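Amidohydrolase 3 domain-containing protein (Pyrococcus horikoshii, PDB 3IGH) is an uncharacterised member of the amidohydrolase family that probably hydrolyses carbon-nitrogen bonds other than peptide bonds. Local coordinates at residues Y12-L18 against R472-V476; V21-V25 against A34-A40; Y58-A62 against I456-E460; G201-V205 against A465-I469; P408-V412 against L440-T444. All blocks are in the same frame, centred on the assembly; numbering follows the deposited sequence.

Contact 1 (Y12-L18 against R472-V476); sequences YTSFNPL and RDPLV. With SO4 (sulfate ion), chain N; SO4 (sulfate ion), chain D; SO4 (sulfate ion), chain T.
Residues 12-14 are strand, and 472-476 is an irregular loop after strand 467-470. The CA atoms of Tyr12 and Asp473 are 9.3 Å apart. Leu475, rotamer m,t, is the bump that rises into a hollow lined by Tyr12, Phe15 and Leu18. Leu475 CD1 lies 3.9 Å from both Tyr12 CE1 and Leu18 CD1, and Leu475 CD2 4.1 Å from Phe15 CE1. Tyr12 and Phe15 have chi1 near -70°; Leu18 is t,p. Pro474 fits beside the Tyr12 ring, Pro474 CD 4.0 Å from Tyr12 CE2. Tyr12 OH reaches Asp473 OD2 at 2.7 Å in a weak hydrogen bond. The same OD2 accepts from Leu475 N at 3.2 Å, an Asx turn. Thr13 and Ser14 both face Lys19, a classic beta bulge. A cis peptide precedes Pro17. Leu18 N donates to O3 of one sulfate at 2.9 Å, and Arg472 NH2 to O2 of another at 2.8 Å. Strand 10-14 pairs with strands 19-21 and 58-68, and Phe15 and Leu475 rest on Leu440 of helix 436-450.

Contact 2 (V21-V25 against A34-A40); sequences VSGLV and AGDSEVA
This is a beta hairpin, strands 23-27 and 30-35, with a classic beta bulge and a helix leaving its second strand. The pairing is antiparallel. Ala34 opens the second segment opposite Leu24 as a non-hydrogen-bonded pair, CA to CA 4.6 Å. Ala34 CB meets Leu24 CD2 at 3.7 Å, with Leu24 in the m,t rotamer, and Val21 CG2 at 4.3 Å. Ala34 CA also makes a CA-H...O contact with Gly23 O at 3.5 Å. Gly35 forms the hydrogen-bonded pair with Gly23, CA to CA 5.2 Å. Gly35 N donates to Gly23 O at 2.9 Å. Gly35 O accepts from Ser22 N at 3.1 Å and, weakly, from Gly23 N at 2.7 Å, so Ser22 and Gly23 form the bulge. Asp36 holds the N-cap position without a capping bond from its side chain. Ser37 begins helix 37-47. Gly23 has no side chain, which lets the helix start lie close; a CB there would clash with Ser37 CA, Asp36 O and Ala40 CB. Val39 points sideways and packs on Leu46 of the second subunit. Ala40 turns back to the strand, and its CB lies 3.8 Å from Val25 CG2. Ser22, with chi1 near +60°, ties strand to helix: its OG accepts from Ser37 N at 2.9 Å.

Contact 3 (Y58-A62 against I456-E460); sequences YVMPA and IGKLE
Residues 58-61 form an extended strand, and 456-460 is a loop that crosses one side of it. The nearest CA atoms are those of Pro61 and Lys458, 5.8 Å apart. There are no hydrogen bonds between the segments. Tyr58 starts the strand away from the loop. Val59 has chi1 near 180° and points toward the loop, where its CG1 meets Leu459 CD1 at 3.9 Å. Met60 turns its side chain away, but its backbone C lies 3.7 Å from Leu459 CD1. Pro61 faces the loop. Its N is 3.6 Å and its CD 4.0 Å from Leu459 CD1, its CG is 4.1 Å from Lys458 CA, and its CB is 3.5 Å from Gly457 O. CD1 of Leu459, in the m,t rotamer, thus nestles against Val59, the Met60 carbonyl carbon and Pro61. Gly457 has phi 120° and psi -20°, angles that suit glycine. Lys458 points away and bonds to Ser14 OG through NZ. The strand has backbone bonds with Thr10 and Tyr12, and with Glu466, Ile468 and Leu470. Against 58-62 the loop packs by van der Waals contact, over a strand that leads into the barrel of this TIM-barrel clan member.

Contact 4 (G201-V205 against A465-I469); sequences GVKSV and AEYII. With SO4 (sulfate ion), chain O.
A sulfate site bridges the start of strand 202-210 and the start of strand 467-470. The ion probably comes from the crystallisation liquor. Lys203 spans the gap with a nearly extended side chain, m,t,t,t. Its NZ donates to Tyr467 O at 2.8 Å and to sulfate O4 at 2.9 Å. A water accepts from Lys203 NZ and from Tyr467 N, each at 3.0 Å. The Tyr467 ring centroid is 5.5 Å from Lys203 NZ, at most a weak cation-pi attraction. Glu466 lies beside the lysine chain, with OE1 3.8 Å from Lys203 CD. Its OE2 forms a salt bridge with Arg255, which also binds the sulfate, and accepts from Asn230. The apolar part is small. Ile468 CG2 lies 3.7 Å from Gly201 CA and 4.2 Å from Lys203 CE. Gly201 has phi 85° and psi 12° and ends the preceding helix in a Schellman motif. The closest CA pairs are Gly201 with Ile468, 6.2 Å, and Lys203 with Glu466, 6.7 Å. The two strands do not pair directly. Both pair with strand 58-68, 202-210 parallel and 467-470 antiparallel. The helix 183-199, its glycine turn and strand 202-210 form the helix-to-strand step of a TIM-type beta/alpha barrel.

Contact 5 (P408-V412 against L440-T444); sequences PWLTV and LHSYT
The contact is almost wholly apolar. Helices 408-417 and 436-450 meet here with local axes 10.9 Å apart at closest and 133° between their directions. The nearest CA atoms are those of Val412 and Leu440, 7.2 Å apart. Among aliphatic contacts, Leu440, in the m,t rotamer, puts CD2 3.9 Å from Val412 CG2. Among aromatic contacts, Leu440 CD2 also lies 3.8 Å from Trp409 CZ3. Tyr443 has an off-well chi1 of -137° and reaches into the first helix. Its ring edge meets Val412 CG2, 3.7 Å from Tyr443 CD1. Tyr443 CE1 lies 3.5 Å from Thr411 CG2 and 3.3 Å from Pro408 O, and Tyr443 CZ lies 3.7 Å from Pro408 CB. No hydrogen bond crosses between the segments; Thr444 OG1 donates to Leu440 O at 2.8 Å, where the helix widens to a pi-type turn at 442-444. Trp409 and Tyr443 pack edge-to-face with Phe63 of strand 58-68, consistent with the helical layer around the strands of a TIM-type beta/alpha barrel.

Contacts 1, 3 and 4 all reach one sheet. Strand 58-68 links them: Tyr12 N meets Val59 O at 2.7 Å, and Ala62 N meets Glu466 O at 2.9 Å. The centres of contacts 3 and 4 are about 8 Å apart, those of 1 and 3 about 9 Å. Lys458 NZ also reaches Ser14 OG at 2.8 Å. Contact 2 lies outward. It touches contact 1 through Thr13 CG2 and Val21 CG2, 3.7 Å apart, and contact 3 through Leu24 CD2 and Leu459 O, 3.5 Å apart. Contact 5 lies about 12 Å, centre to centre, from contacts 1 and 4; Leu440 CD1 is 3.8 Å from Leu475 CD2. Sulfates sit at contacts 1 and 4. In contact 5 the Trp409 side chain is about 6 Å from a bound sulfate.

Contact 1 (Y12-L18 against R472-V476)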
# COMPACT_ATOMS: atom_id res chain seq x y z
N TYR A 12 -6.02 -27.40 -15.14
CA TYR A 12 -6.04 -27.85 -13.75
C TYR A 12 -6.30 -26.64 -12.86
O TYR A 12 -5.53 -25.69 -12.88
CB TYR A 12 -4.71 -28.51 -13.36
CG TYR A 12 -4.48 -29.85 -14.01
CD1 TYR A 12 -4.98 -31.01 -13.44
CD2 TYR A 12 -3.78 -29.96 -15.22
CE1 TYR A 12 -4.78 -32.25 -14.03
CE2 TYR A 12 -3.59 -31.20 -15.82
CZ TYR A 12 -4.09 -32.34 -15.22
OH TYR A 12 -3.91 -33.58 -15.80
N THR A 13 -7.39 -26.68 -12.10
CA THR A 13 -7.75 -25.57 -11.24
C THR A 13 -7.32 -25.82 -9.80
O THR A 13 -7.20 -24.88 -9.02
CB THR A 13 -9.27 -25.25 -11.25
OG1 THR A 13 -9.99 -26.31 -10.61
CG2 THR A 13 -9.77 -25.05 -12.68
N SER A 14 -7.10 -27.09 -9.47
CA SER A 14 -6.73 -27.49 -8.11
C SER A 14 -6.02 -28.84 -8.18
O SER A 14 -6.31 -29.64 -9.07
CB SER A 14 -7.99 -27.58 -7.23
OG SER A 14 -7.68 -27.95 -5.91
N PHE A 15 -5.09 -29.08 -7.26
CA PHE A 15 -4.36 -30.35 -7.24
C PHE A 15 -4.80 -31.25 -6.08
O PHE A 15 -4.89 -32.47 -6.26
CB PHE A 15 -2.84 -30.12 -7.21
CG PHE A 15 -2.27 -29.61 -8.51
CD1 PHE A 15 -2.23 -30.43 -9.63
CD2 PHE A 15 -1.76 -28.32 -8.60
CE1 PHE A 15 -1.71 -29.97 -10.84
CE2 PHE A 15 -1.23 -27.85 -9.80
CZ PHE A 15 -1.20 -28.67 -10.92
N ASN A 16 -5.04 -30.65 -4.92
CA ASN A 16 -5.64 -31.34 -3.77
C ASN A 16 -6.89 -30.58 -3.34
O ASN A 16 -6.78 -29.56 -2.65
CB ASN A 16 -4.66 -31.39 -2.58
CG ASN A 16 -3.57 -32.43 -2.74
OD1 ASN A 16 -3.48 -33.13 -3.75
ND2 ASN A 16 -2.72 -32.54 -1.72
N PRO A 17 -8.09 -31.04 -3.75
CA PRO A 17 -8.43 -32.21 -4.57
C PRO A 17 -8.18 -31.93 -6.05
O PRO A 17 -8.15 -30.77 -6.46
CB PRO A 17 -9.94 -32.39 -4.34
CG PRO A 17 -10.33 -31.37 -3.30
CD PRO A 17 -9.30 -30.30 -3.36
N LEU A 18 -7.98 -32.98 -6.84
CA LEU A 18 -7.72 -32.79 -8.26
C LEU A 18 -8.99 -32.33 -8.97
O LEU A 18 -10.02 -33.01 -8.92
CB LEU A 18 -7.16 -34.06 -8.90
CG LEU A 18 -6.70 -33.91 -10.35
CD1 LEU A 18 -5.39 -33.14 -10.45
CD2 LEU A 18 -6.57 -35.27 -10.98
N ARG A 472 2.35 -30.45 -22.19
CA ARG A 472 1.97 -31.76 -21.68
C ARG A 472 1.38 -31.69 -20.27
O ARG A 472 1.54 -30.70 -19.56
CB ARG A 472 3.18 -32.68 -21.67
CG ARG A 472 3.74 -33.04 -23.04
CD ARG A 472 5.16 -33.56 -22.92
NE ARG A 472 6.07 -32.55 -22.38
CZ ARG A 472 7.36 -32.76 -22.14
NH1 ARG A 472 7.91 -33.94 -22.39
NH2 ARG A 472 8.11 -31.77 -21.65
N ASP A 473 0.68 -32.76 -19.90
CA ASP A 473 0.09 -32.98 -18.58
C ASP A 473 1.22 -33.02 -17.55
O ASP A 473 2.01 -33.98 -17.55
CB ASP A 473 -0.68 -34.30 -18.61
CG ASP A 473 -1.36 -34.66 -17.29
OD1 ASP A 473 -2.05 -35.71 -17.27
OD2 ASP A 473 -1.24 -33.94 -16.28
N PRO A 474 1.29 -32.01 -16.65
CA PRO A 474 2.40 -31.88 -15.69
C PRO A 474 2.52 -33.06 -14.73
O PRO A 474 3.60 -33.31 -14.20
CB PRO A 474 2.06 -30.60 -14.91
CG PRO A 474 0.58 -30.43 -15.08
CD PRO A 474 0.30 -30.93 -16.46
N LEU A 475 1.41 -33.78 -14.51
CA LEU A 475 1.38 -34.93 -13.63
C LEU A 475 2.05 -36.18 -14.23
O LEU A 475 2.27 -37.18 -13.54
CB LEU A 475 -0.07 -35.26 -13.26
CG LEU A 475 -0.88 -34.17 -12.56
CD1 LEU A 475 -2.29 -34.67 -12.29
CD2 LEU A 475 -0.20 -33.75 -11.26
N VAL A 476 2.40 -36.10 -15.51
CA VAL A 476 2.73 -37.27 -16.31
C VAL A 476 4.10 -37.12 -16.99
O VAL A 476 4.62 -38.07 -17.59
CB VAL A 476 1.52 -37.55 -17.27
CG1 VAL A 476 1.90 -37.65 -18.74
CG2 VAL A 476 0.71 -38.75 -16.78
S SO4 N . -8.65 -36.22 -5.27
O1 SO4 N . -9.06 -37.59 -5.56
O2 SO4 N . -7.28 -36.02 -5.73
O3 SO4 N . -9.53 -35.30 -5.98
O4 SO4 N . -8.73 -35.96 -3.83
S SO4 D . 6.14 -28.73 -21.20
O1 SO4 D . 5.48 -27.66 -21.93
O2 SO4 D . 7.43 -29.03 -21.82
O3 SO4 D . 6.38 -28.29 -19.83
O4 SO4 D . 5.29 -29.92 -21.17
S SO4 T . 11.18 -34.95 -23.55
O1 SO4 T . 10.17 -34.26 -24.35
O2 SO4 T . 12.20 -34.00 -23.13
O3 SO4 T . 10.55 -35.55 -22.38
O4 SO4 T . 11.80 -36.01 -24.35

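Contact 2 (V21-V25 against A34-A40)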
# COMPACT_ATOMS: atom_id res chain seq x y z
N VAL A 21 -10.90 -28.48 -15.63
CA VAL A 21 -11.95 -27.92 -16.48
C VAL A 21 -11.42 -27.74 -17.90
O VAL A 21 -10.22 -27.92 -18.15
CB VAL A 21 -12.51 -26.57 -15.93
CG1 VAL A 21 -13.09 -26.73 -14.52
CG2 VAL A 21 -11.45 -25.46 -15.98
N SER A 22 -12.31 -27.37 -18.82
CA SER A 22 -11.92 -27.15 -20.21
C SER A 22 -11.96 -25.67 -20.60
O SER A 22 -11.50 -25.30 -21.68
CB SER A 22 -12.76 -28.01 -21.16
OG SER A 22 -14.15 -27.79 -20.97
N GLY A 23 -12.49 -24.83 -19.71
CA GLY A 23 -12.61 -23.41 -20.00
C GLY A 23 -12.49 -22.51 -18.78
O GLY A 23 -13.01 -22.83 -17.72
N LEU A 24 -11.77 -21.40 -18.96
CA LEU A 24 -11.65 -20.36 -17.94
C LEU A 24 -12.10 -19.02 -18.51
O LEU A 24 -11.86 -18.74 -19.68
CB LEU A 24 -10.19 -20.18 -17.50
CG LEU A 24 -9.50 -21.05 -16.45
CD1 LEU A 24 -8.14 -20.44 -16.14
CD2 LEU A 24 -10.31 -21.18 -15.18
N VAL A 25 -12.75 -18.21 -17.68
CA VAL A 25 -12.98 -16.80 -18.03
C VAL A 25 -12.23 -15.93 -17.04
O VAL A 25 -12.35 -16.11 -15.83
CB VAL A 25 -14.48 -16.41 -18.05
CG1 VAL A 25 -14.64 -14.97 -18.53
CG2 VAL A 25 -15.26 -17.33 -18.96
N ALA A 34 -14.87 -21.05 -14.17
CA ALA A 34 -14.07 -22.24 -14.46
C ALA A 34 -15.05 -23.37 -14.74
O ALA A 34 -15.84 -23.72 -13.87
CB ALA A 34 -13.18 -22.60 -13.27
N GLY A 35 -15.01 -23.91 -15.96
CA GLY A 35 -15.92 -24.99 -16.33
C GLY A 35 -15.82 -25.41 -17.78
O GLY A 35 -14.71 -25.55 -18.32
N ASP A 36 -16.98 -25.59 -18.41
CA ASP A 36 -17.06 -26.05 -19.79
C ASP A 36 -16.53 -25.00 -20.76
O ASP A 36 -16.84 -23.81 -20.63
CB ASP A 36 -18.50 -26.44 -20.15
CG ASP A 36 -18.93 -27.74 -19.50
OD1 ASP A 36 -18.06 -28.56 -19.13
OD2 ASP A 36 -20.16 -27.96 -19.36
N SER A 37 -15.75 -25.46 -21.74
CA SER A 37 -15.13 -24.63 -22.76
C SER A 37 -16.13 -23.81 -23.60
O SER A 37 -15.86 -22.65 -23.93
CB SER A 37 -14.27 -25.52 -23.67
OG SER A 37 -13.65 -24.78 -24.70
N GLU A 38 -17.26 -24.42 -23.94
CA GLU A 38 -18.30 -23.75 -24.74
C GLU A 38 -19.00 -22.63 -23.98
O GLU A 38 -19.32 -21.58 -24.56
CB GLU A 38 -19.32 -24.75 -25.29
CG GLU A 38 -18.86 -25.50 -26.55
CD GLU A 38 -18.62 -24.57 -27.73
OE1 GLU A 38 -17.49 -24.56 -28.26
OE2 GLU A 38 -19.55 -23.83 -28.13
N VAL A 39 -19.25 -22.86 -22.69
CA VAL A 39 -19.84 -21.85 -21.80
C VAL A 39 -18.92 -20.64 -21.65
O VAL A 39 -19.36 -19.49 -21.74
CB VAL A 39 -20.19 -22.46 -20.42
CG1 VAL A 39 -20.84 -21.42 -19.51
CG2 VAL A 39 -21.12 -23.66 -20.59
N ALA A 40 -17.63 -20.91 -21.45
CA ALA A 40 -16.61 -19.87 -21.34
C ALA A 40 -16.55 -18.97 -22.57
O ALA A 40 -16.54 -17.75 -22.44
CB ALA A 40 -15.23 -20.49 -21.06
O HOH W 1 -15.12 -28.76 -18.16

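Contact 3 (Y58-A62 against I456-E460)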
# COMPACT_ATOMS: atom_id res chain seq x y z
N TYR A 58 -2.04 -27.59 -21.88
CA TYR A 58 -2.39 -27.79 -20.48
C TYR A 58 -2.12 -26.52 -19.67
O TYR A 58 -1.19 -25.77 -19.96
CB TYR A 58 -1.64 -28.99 -19.89
CG TYR A 58 -2.03 -30.32 -20.51
CD1 TYR A 58 -2.88 -31.20 -19.85
CD2 TYR A 58 -1.55 -30.68 -21.78
CE1 TYR A 58 -3.24 -32.42 -20.44
CE2 TYR A 58 -1.91 -31.89 -22.37
CZ TYR A 58 -2.76 -32.76 -21.69
OH TYR A 58 -3.11 -33.95 -22.28
N VAL A 59 -2.96 -26.28 -18.67
CA VAL A 59 -2.86 -25.07 -17.85
C VAL A 59 -2.87 -25.48 -16.38
O VAL A 59 -3.70 -26.30 -15.96
CB VAL A 59 -4.02 -24.05 -18.16
CG1 VAL A 59 -3.97 -22.83 -17.23
CG2 VAL A 59 -3.95 -23.58 -19.60
N MET A 60 -1.95 -24.93 -15.59
CA MET A 60 -1.92 -25.17 -14.14
C MET A 60 -1.73 -23.84 -13.41
O MET A 60 -1.25 -22.88 -14.03
CB MET A 60 -0.84 -26.21 -13.76
CG MET A 60 0.62 -25.80 -13.98
SD MET A 60 1.88 -26.95 -13.33
CE MET A 60 2.02 -26.38 -11.63
N PRO A 61 -2.11 -23.76 -12.12
CA PRO A 61 -1.73 -22.57 -11.36
C PRO A 61 -0.22 -22.38 -11.39
O PRO A 61 0.54 -23.35 -11.38
CB PRO A 61 -2.20 -22.88 -9.94
CG PRO A 61 -3.31 -23.86 -10.12
CD PRO A 61 -2.91 -24.69 -11.29
N ALA A 62 0.22 -21.13 -11.45
CA ALA A 62 1.65 -20.85 -11.51
C ALA A 62 2.33 -21.22 -10.19
O ALA A 62 1.66 -21.36 -9.16
CB ALA A 62 1.88 -19.38 -11.87
N ILE A 456 -4.60 -16.54 -4.18
CA ILE A 456 -3.62 -17.13 -5.10
C ILE A 456 -3.54 -18.63 -4.86
O ILE A 456 -3.76 -19.09 -3.74
CB ILE A 456 -2.22 -16.44 -4.96
CG1 ILE A 456 -2.32 -14.93 -5.20
CG2 ILE A 456 -1.18 -17.09 -5.90
CD1 ILE A 456 -1.01 -14.14 -5.08
N GLY A 457 -3.25 -19.40 -5.91
CA GLY A 457 -2.87 -20.80 -5.73
C GLY A 457 -3.79 -21.80 -6.40
O GLY A 457 -3.40 -22.95 -6.62
N LYS A 458 -5.01 -21.36 -6.71
CA LYS A 458 -5.98 -22.17 -7.45
C LYS A 458 -6.49 -21.39 -8.66
O LYS A 458 -6.31 -20.18 -8.74
CB LYS A 458 -7.16 -22.57 -6.55
CG LYS A 458 -6.83 -23.60 -5.47
CD LYS A 458 -8.09 -24.03 -4.74
CE LYS A 458 -7.77 -24.83 -3.48
NZ LYS A 458 -7.21 -26.18 -3.76
N LEU A 459 -7.12 -22.07 -9.61
CA LEU A 459 -7.69 -21.35 -10.76
C LEU A 459 -9.21 -21.47 -10.74
O LEU A 459 -9.87 -21.64 -11.77
CB LEU A 459 -7.06 -21.77 -12.10
CG LEU A 459 -5.58 -21.43 -12.33
CD1 LEU A 459 -5.02 -22.19 -13.54
CD2 LEU A 459 -5.31 -19.91 -12.47
N GLU A 460 -9.76 -21.39 -9.53
CA GLU A 460 -11.20 -21.38 -9.30
C GLU A 460 -11.65 -19.91 -9.24
O GLU A 460 -10.80 -19.03 -9.07
CB GLU A 460 -11.52 -22.11 -7.99
CG GLU A 460 -11.33 -23.62 -8.09
CD GLU A 460 -11.25 -24.32 -6.75
OE1 GLU A 460 -10.88 -25.52 -6.74
OE2 GLU A 460 -11.57 -23.70 -5.71

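Contact 4 (G201-V205 against A465-I469)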
# COMPACT_ATOMS: atom_id res chain seq x y z
N GLY A 201 8.24 -19.85 -14.67
CA GLY A 201 6.85 -20.12 -14.27
C GLY A 201 6.53 -19.81 -12.81
O GLY A 201 5.48 -20.20 -12.31
N VAL A 202 7.43 -19.11 -12.13
CA VAL A 202 7.20 -18.69 -10.73
C VAL A 202 6.63 -17.27 -10.76
O VAL A 202 7.35 -16.32 -11.09
CB VAL A 202 8.51 -18.72 -9.90
CG1 VAL A 202 8.26 -18.29 -8.43
CG2 VAL A 202 9.13 -20.10 -9.93
N LYS A 203 5.34 -17.13 -10.46
CA LYS A 203 4.68 -15.84 -10.64
C LYS A 203 4.35 -15.12 -9.34
O LYS A 203 3.86 -14.00 -9.37
CB LYS A 203 3.44 -15.98 -11.51
CG LYS A 203 3.78 -16.38 -12.95
CD LYS A 203 2.58 -16.26 -13.88
CE LYS A 203 3.00 -16.56 -15.31
NZ LYS A 203 1.89 -16.31 -16.26
N SER A 204 4.63 -15.76 -8.21
CA SER A 204 4.42 -15.16 -6.88
C SER A 204 5.54 -15.64 -5.96
O SER A 204 6.00 -16.78 -6.07
CB SER A 204 3.09 -15.58 -6.28
OG SER A 204 1.98 -15.26 -7.09
N VAL A 205 5.99 -14.76 -5.05
CA VAL A 205 7.04 -15.11 -4.10
C VAL A 205 6.77 -14.48 -2.74
O VAL A 205 6.08 -13.46 -2.65
CB VAL A 205 8.49 -14.67 -4.58
CG1 VAL A 205 8.88 -15.30 -5.94
CG2 VAL A 205 8.63 -13.14 -4.66
N ALA A 465 -5.69 -14.94 -11.67
CA ALA A 465 -5.39 -15.79 -12.82
C ALA A 465 -3.89 -15.84 -13.08
O ALA A 465 -3.39 -15.30 -14.09
CB ALA A 465 -6.14 -15.30 -14.06
N GLU A 466 -3.16 -16.46 -12.16
CA GLU A 466 -1.73 -16.70 -12.32
C GLU A 466 -1.59 -18.13 -12.75
O GLU A 466 -1.79 -19.06 -11.96
CB GLU A 466 -0.96 -16.47 -11.01
CG GLU A 466 -1.22 -15.13 -10.34
CD GLU A 466 -0.64 -13.94 -11.08
OE1 GLU A 466 -0.03 -14.12 -12.15
OE2 GLU A 466 -0.78 -12.82 -10.58
N TYR A 467 -1.26 -18.32 -14.02
CA TYR A 467 -1.23 -19.65 -14.59
C TYR A 467 -0.04 -19.79 -15.52
O TYR A 467 0.54 -18.79 -15.96
CB TYR A 467 -2.55 -19.96 -15.31
CG TYR A 467 -2.85 -19.03 -16.47
CD1 TYR A 467 -2.33 -19.26 -17.74
CD2 TYR A 467 -3.66 -17.90 -16.29
CE1 TYR A 467 -2.58 -18.40 -18.80
CE2 TYR A 467 -3.92 -17.03 -17.35
CZ TYR A 467 -3.38 -17.29 -18.60
OH TYR A 467 -3.64 -16.45 -19.66
N ILE A 468 0.32 -21.03 -15.80
CA ILE A 468 1.33 -21.32 -16.81
C ILE A 468 0.75 -22.29 -17.83
O ILE A 468 -0.11 -23.12 -17.49
CB ILE A 468 2.67 -21.83 -16.19
CG1 ILE A 468 2.46 -23.05 -15.28
CG2 ILE A 468 3.35 -20.72 -15.40
CD1 ILE A 468 3.75 -23.50 -14.56
N ILE A 469 1.18 -22.15 -19.07
CA ILE A 469 0.68 -22.99 -20.16
C ILE A 469 1.75 -24.02 -20.51
O ILE A 469 2.91 -23.68 -20.74
CB ILE A 469 0.28 -22.13 -21.40
CG1 ILE A 469 -0.82 -21.13 -21.01
CG2 ILE A 469 -0.21 -23.03 -22.55
CD1 ILE A 469 -1.35 -20.26 -22.16
S SO4 O . 0.59 -12.20 -15.68
O1 SO4 O . -0.60 -12.00 -16.51
O2 SO4 O . 1.50 -11.08 -15.90
O3 SO4 O . 0.20 -12.23 -14.28
O4 SO4 O . 1.26 -13.45 -16.04
O HOH W 2 -0.93 -15.72 -15.46

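Contact 5 (P408-V412 against L440-T444)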
# COMPACT_ATOMS: atom_id res chain seq x y z
N PRO A 408 11.64 -24.48 -10.43
CA PRO A 408 10.71 -25.18 -9.56
C PRO A 408 10.64 -26.68 -9.82
O PRO A 408 10.38 -27.44 -8.90
CB PRO A 408 9.36 -24.50 -9.86
CG PRO A 408 9.54 -23.81 -11.15
CD PRO A 408 10.97 -23.46 -11.26
N TRP A 409 10.92 -27.10 -11.06
CA TRP A 409 10.87 -28.51 -11.39
C TRP A 409 11.96 -29.32 -10.70
O TRP A 409 11.74 -30.48 -10.36
CB TRP A 409 10.86 -28.72 -12.91
CG TRP A 409 9.59 -28.23 -13.52
CD1 TRP A 409 9.43 -27.15 -14.33
CD2 TRP A 409 8.27 -28.78 -13.31
NE1 TRP A 409 8.11 -27.00 -14.67
CE2 TRP A 409 7.38 -27.98 -14.06
CE3 TRP A 409 7.76 -29.86 -12.58
CZ2 TRP A 409 6.00 -28.23 -14.09
CZ3 TRP A 409 6.40 -30.11 -12.62
CH2 TRP A 409 5.53 -29.30 -13.38
N LEU A 410 13.11 -28.70 -10.47
CA LEU A 410 14.18 -29.32 -9.67
C LEU A 410 13.77 -29.53 -8.21
O LEU A 410 14.17 -30.51 -7.59
CB LEU A 410 15.47 -28.51 -9.75
CG LEU A 410 16.15 -28.33 -11.11
CD1 LEU A 410 17.45 -27.54 -10.96
CD2 LEU A 410 16.42 -29.69 -11.78
N THR A 411 12.95 -28.62 -7.68
CA THR A 411 12.47 -28.74 -6.31
C THR A 411 11.32 -29.74 -6.20
O THR A 411 11.23 -30.48 -5.22
CB THR A 411 12.12 -27.33 -5.72
OG1 THR A 411 13.35 -26.67 -5.38
CG2 THR A 411 11.23 -27.41 -4.48
N VAL A 412 10.46 -29.77 -7.23
CA VAL A 412 9.42 -30.80 -7.33
C VAL A 412 10.07 -32.19 -7.34
O VAL A 412 9.67 -33.08 -6.59
CB VAL A 412 8.52 -30.61 -8.58
CG1 VAL A 412 7.58 -31.82 -8.79
CG2 VAL A 412 7.70 -29.33 -8.46
N LEU A 440 2.95 -30.54 -6.35
CA LEU A 440 2.41 -29.40 -7.09
C LEU A 440 1.44 -28.58 -6.26
O LEU A 440 1.44 -27.35 -6.34
CB LEU A 440 1.79 -29.83 -8.44
CG LEU A 440 2.79 -30.47 -9.41
CD1 LEU A 440 2.11 -30.83 -10.73
CD2 LEU A 440 4.03 -29.58 -9.67
N HIS A 441 0.63 -29.25 -5.45
CA HIS A 441 -0.25 -28.58 -4.50
C HIS A 441 0.54 -27.71 -3.51
O HIS A 441 0.16 -26.56 -3.26
CB HIS A 441 -1.11 -29.59 -3.74
CG HIS A 441 -1.91 -28.99 -2.62
ND1 HIS A 441 -3.13 -28.37 -2.83
CD2 HIS A 441 -1.68 -28.93 -1.29
CE1 HIS A 441 -3.61 -27.95 -1.67
NE2 HIS A 441 -2.74 -28.27 -0.72
N SER A 442 1.63 -28.26 -2.97
CA SER A 442 2.46 -27.55 -2.00
C SER A 442 3.15 -26.34 -2.61
O SER A 442 3.33 -25.32 -1.94
CB SER A 442 3.49 -28.49 -1.37
OG SER A 442 2.86 -29.52 -0.63
N TYR A 443 3.50 -26.46 -3.89
CA TYR A 443 4.21 -25.41 -4.62
C TYR A 443 3.27 -24.37 -5.25
O TYR A 443 3.72 -23.45 -5.94
CB TYR A 443 5.05 -26.07 -5.70
CG TYR A 443 6.45 -25.51 -5.86
CD1 TYR A 443 7.48 -26.34 -6.30
CD2 TYR A 443 6.75 -24.18 -5.59
CE1 TYR A 443 8.77 -25.85 -6.47
CE2 TYR A 443 8.05 -23.68 -5.75
CZ TYR A 443 9.06 -24.53 -6.19
OH TYR A 443 10.35 -24.06 -6.37
N THR A 444 1.97 -24.52 -5.05
CA THR A 444 1.01 -23.55 -5.59
C THR A 444 0.12 -23.04 -4.46
O THR A 444 0.43 -22.01 -3.83
CB THR A 444 0.19 -24.14 -6.78
OG1 THR A 444 -0.46 -25.34 -6.37
CG2 THR A 444 1.09 -24.44 -7.98